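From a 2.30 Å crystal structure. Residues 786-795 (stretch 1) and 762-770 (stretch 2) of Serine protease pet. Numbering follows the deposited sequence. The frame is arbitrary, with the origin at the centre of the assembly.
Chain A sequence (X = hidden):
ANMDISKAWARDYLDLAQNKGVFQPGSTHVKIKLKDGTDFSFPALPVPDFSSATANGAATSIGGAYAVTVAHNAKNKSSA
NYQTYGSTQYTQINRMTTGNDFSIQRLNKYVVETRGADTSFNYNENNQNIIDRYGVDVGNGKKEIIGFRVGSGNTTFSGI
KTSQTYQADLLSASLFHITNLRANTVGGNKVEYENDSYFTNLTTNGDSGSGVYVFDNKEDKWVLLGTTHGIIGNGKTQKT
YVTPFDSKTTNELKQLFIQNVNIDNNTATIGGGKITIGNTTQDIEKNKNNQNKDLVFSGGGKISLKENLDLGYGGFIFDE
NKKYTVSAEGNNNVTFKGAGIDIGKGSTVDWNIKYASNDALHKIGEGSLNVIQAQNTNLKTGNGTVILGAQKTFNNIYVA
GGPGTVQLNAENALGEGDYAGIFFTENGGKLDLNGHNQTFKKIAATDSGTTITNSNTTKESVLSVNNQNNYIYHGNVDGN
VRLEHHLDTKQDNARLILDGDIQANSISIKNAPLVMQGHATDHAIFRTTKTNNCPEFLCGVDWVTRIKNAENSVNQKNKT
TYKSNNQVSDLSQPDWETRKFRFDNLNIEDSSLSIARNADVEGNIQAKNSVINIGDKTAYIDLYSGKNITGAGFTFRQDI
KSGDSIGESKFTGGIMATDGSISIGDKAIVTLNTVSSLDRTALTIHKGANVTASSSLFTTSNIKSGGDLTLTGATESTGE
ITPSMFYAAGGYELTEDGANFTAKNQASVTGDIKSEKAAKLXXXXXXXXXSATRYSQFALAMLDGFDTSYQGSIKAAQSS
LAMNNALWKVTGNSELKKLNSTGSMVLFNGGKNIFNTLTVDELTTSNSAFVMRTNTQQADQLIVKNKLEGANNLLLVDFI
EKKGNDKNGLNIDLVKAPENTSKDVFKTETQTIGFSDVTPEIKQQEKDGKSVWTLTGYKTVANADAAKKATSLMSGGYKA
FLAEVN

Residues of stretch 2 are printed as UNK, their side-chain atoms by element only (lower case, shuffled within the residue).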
# COMPACT_ATOMS: atom_id res chain seq x y z
N PHE A 786 28.09 28.53 -8.18
CA PHE A 786 29.31 27.84 -7.80
C PHE A 786 29.21 26.30 -7.62
O PHE A 786 30.09 25.75 -7.00
CB PHE A 786 29.87 28.41 -6.49
CG PHE A 786 30.32 29.83 -6.58
CD1 PHE A 786 31.52 30.16 -7.17
CD2 PHE A 786 29.55 30.84 -6.04
CE1 PHE A 786 31.94 31.47 -7.24
CE2 PHE A 786 29.95 32.16 -6.11
CZ PHE A 786 31.15 32.47 -6.71
N ASP A 787 28.17 25.59 -8.04
CA ASP A 787 26.83 26.07 -8.33
C ASP A 787 26.04 26.22 -7.03
O ASP A 787 25.04 25.56 -6.84
CB ASP A 787 26.12 25.12 -9.29
CG ASP A 787 26.41 23.66 -8.97
OD1 ASP A 787 26.64 23.34 -7.79
OD2 ASP A 787 26.39 22.83 -9.91
N THR A 788 26.51 27.06 -6.12
CA THR A 788 25.81 27.18 -4.84
C THR A 788 26.14 28.47 -4.12
O THR A 788 27.30 28.78 -3.86
CB THR A 788 26.14 26.00 -3.89
OG1 THR A 788 25.73 24.77 -4.50
CG2 THR A 788 25.42 26.16 -2.56
N SER A 789 25.11 29.24 -3.78
CA SER A 789 25.31 30.40 -2.94
C SER A 789 24.48 30.26 -1.68
O SER A 789 23.40 29.66 -1.70
CB SER A 789 24.95 31.70 -3.68
OG SER A 789 23.55 31.89 -3.71
N TYR A 790 25.01 30.78 -0.58
CA TYR A 790 24.34 30.83 0.70
C TYR A 790 24.49 32.21 1.30
O TYR A 790 25.45 32.92 0.96
CB TYR A 790 24.90 29.76 1.65
CG TYR A 790 24.53 30.02 3.08
CD1 TYR A 790 23.28 29.67 3.56
CD2 TYR A 790 25.40 30.68 3.93
CE1 TYR A 790 22.92 29.94 4.87
CE2 TYR A 790 25.05 30.96 5.23
CZ TYR A 790 23.82 30.59 5.69
OH TYR A 790 23.49 30.87 6.99
N GLN A 791 23.57 32.60 2.18
CA GLN A 791 23.78 33.79 3.02
C GLN A 791 22.85 33.82 4.24
O GLN A 791 21.65 33.63 4.11
CB GLN A 791 23.62 35.10 2.21
CG GLN A 791 22.25 35.30 1.60
CD GLN A 791 21.96 36.79 1.43
OE1 GLN A 791 21.72 37.50 2.41
NE2 GLN A 791 22.00 37.27 0.19
N GLY A 792 23.41 34.08 5.41
CA GLY A 792 24.83 34.33 5.55
C GLY A 792 25.30 34.50 6.97
O GLY A 792 26.03 35.43 7.25
N SER A 793 24.90 33.60 7.86
CA SER A 793 25.40 33.62 9.24
C SER A 793 25.37 32.23 9.87
O SER A 793 24.30 31.66 10.06
CB SER A 793 24.59 34.60 10.08
OG SER A 793 24.79 34.38 11.46
N ILE A 794 26.54 31.70 10.20
CA ILE A 794 26.63 30.34 10.74
C ILE A 794 27.21 30.28 12.15
O ILE A 794 28.43 30.39 12.35
CB ILE A 794 27.49 29.44 9.84
CG1 ILE A 794 26.99 29.46 8.41
CG2 ILE A 794 27.51 28.01 10.38
CD1 ILE A 794 27.89 28.72 7.46
N LYS A 795 26.35 30.07 13.14
CA LYS A 795 26.80 29.87 14.50
C LYS A 795 26.76 28.40 14.88
O LYS A 795 25.84 27.96 15.57
CB LYS A 795 25.95 30.69 15.47
CG LYS A 795 25.72 32.11 15.00
CD LYS A 795 25.40 33.03 16.16
CE LYS A 795 25.18 34.46 15.67
NZ LYS A 795 24.01 34.54 14.74
N UNK A 762 27.75 21.74 3.92
CA UNK A 762 28.06 21.06 2.65
C UNK A 762 28.49 21.97 1.52
O UNK A 762 29.43 21.65 0.79
c UNK A 762 26.85 20.34 2.13
o UNK A 762 26.00 21.32 1.54
N UNK A 763 27.74 23.06 1.36
CA UNK A 763 27.65 23.91 0.16
C UNK A 763 28.48 23.51 -1.07
O UNK A 763 29.71 23.48 -1.02
c UNK A 763 27.97 26.60 2.67
c UNK A 763 27.28 25.90 1.69
c UNK A 763 27.33 27.11 3.77
c UNK A 763 25.97 26.93 3.91
c UNK A 763 25.92 25.73 1.84
c UNK A 763 25.26 26.24 2.95
c UNK A 763 28.01 25.35 0.50
N UNK A 764 27.81 23.25 -2.18
CA UNK A 764 28.50 23.02 -3.43
C UNK A 764 28.67 21.57 -3.82
O UNK A 764 29.03 20.72 -3.00
N UNK A 765 28.41 21.29 -5.09
CA UNK A 765 28.55 19.96 -5.65
C UNK A 765 29.96 19.43 -5.47
O UNK A 765 30.89 19.93 -6.10
c UNK A 765 28.18 19.97 -7.13
o UNK A 765 26.97 20.67 -7.36
N UNK A 766 30.11 18.43 -4.62
CA UNK A 766 31.42 17.83 -4.34
C UNK A 766 32.02 17.20 -5.59
O UNK A 766 31.89 15.99 -5.81
c UNK A 766 31.30 16.80 -3.23
N UNK A 767 32.67 18.03 -6.41
CA UNK A 767 33.32 17.61 -7.66
C UNK A 767 32.34 17.04 -8.69
O UNK A 767 32.76 16.51 -9.72
o UNK A 767 35.53 18.22 -6.05
o UNK A 767 36.78 16.69 -7.02
c UNK A 767 35.67 17.21 -6.77
c UNK A 767 34.42 16.58 -7.37
N UNK A 768 31.04 17.16 -8.42
CA UNK A 768 30.03 16.69 -9.37
C UNK A 768 29.81 17.69 -10.50
O UNK A 768 28.98 17.47 -11.38
c UNK A 768 28.68 15.15 -7.82
c UNK A 768 28.70 16.42 -8.65
n UNK A 768 25.14 15.62 -6.38
c UNK A 768 27.25 14.78 -7.43
c UNK A 768 26.58 15.91 -6.65
N UNK A 769 30.56 18.79 -10.47
CA UNK A 769 30.46 19.82 -11.50
C UNK A 769 31.82 20.36 -11.91
O UNK A 769 32.86 19.83 -11.52
o UNK A 769 27.26 20.49 -11.41
c UNK A 769 29.56 20.96 -11.02
c UNK A 769 28.28 21.07 -11.82
o UNK A 769 28.29 21.76 -12.86
N UNK A 770 31.80 21.43 -12.69
CA UNK A 770 33.02 22.05 -13.20
C UNK A 770 32.77 23.49 -13.63
O UNK A 770 32.26 24.30 -12.85
c UNK A 770 35.08 21.07 -14.30
n UNK A 770 35.68 20.64 -15.40
o UNK A 770 35.70 21.31 -13.26
c UNK A 770 33.57 21.23 -14.37

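Position 762 carries one carbon and then one oxygen, and reaches nothing on stretch 1. This is Ser762, its hydroxyl bonded elsewhere in the structure.

Position 763 has one carbon followed by a ring of six carbons, with no heteroatom. Its CA-to-CB bond points toward stretch 1, and the ring lies against an aromatic neighbour, Tyr790, whose CB sits over its face, 3.9 Å from the ring centroid. This is Phe763. Its CZ comes 3.5 Å from Tyr790 CG. The two ring planes are near parallel, at 17°, but slid apart, so they barely overlap. At the edge of the Phe763 ring, CE2 meets Ile794 CD1 at 4.1 Å. Thr788 CG2 lies 4.1 Å from Phe763 CB.

Position 764 has no side-chain atoms, and its CA lies 3.4 Å from Thr788 OG1. It is Gly764. With phi/psi of 100/136, a CB would be jammed against the carbonyl O of the preceding residue; the backbone itself calls for glycine.

Position 765 shows one carbon and one oxygen, and that oxygen lies 2.7 Å from Asp787 OD1. The atoms spell serine: Ser765, whose OG donates a hydrogen bond to that carboxylate oxygen.

Position 766 has a single carbon, far from stretch 1: Ala766. Position 767 has two carbons, the second bearing two oxygens, also out of reach; this carboxylate is Asp767. Position 768 runs four carbons in a row to a nitrogen and touches nothing on stretch 1; it is Lys768.

Position 769 again has two carbons, the second with two oxygens, one of them 2.9 Å from Asp787 OD2. It is Asp769. The close pair, Asp769 OD2 and Asp787 OD2, brings together two acceptors of like charge, not a hydrogen bond.

Position 770 has two carbons, the second carrying one oxygen and one nitrogen, and makes no contact; its CA-to-CB bond points away. It is Asn770.

The contact, 331 Å² in all, reads as a small apolar patch beside a polar one. On the strand, Thr788 and Tyr790 point toward stretch 2 while the alternating Ser789 and Gln791 point away, and Ile794 extends the apolar surface that receives Phe763. Next to Thr788, Asp787 accepts from Ser765, while its approach to Asp769 adds a like-charge cost. The rule is one ring laid on alternating strand residues, a glycine where the backbone demands it, and one short hydrogen bond just before the strand.

Stretch 2 762-770: SFGSADKDN
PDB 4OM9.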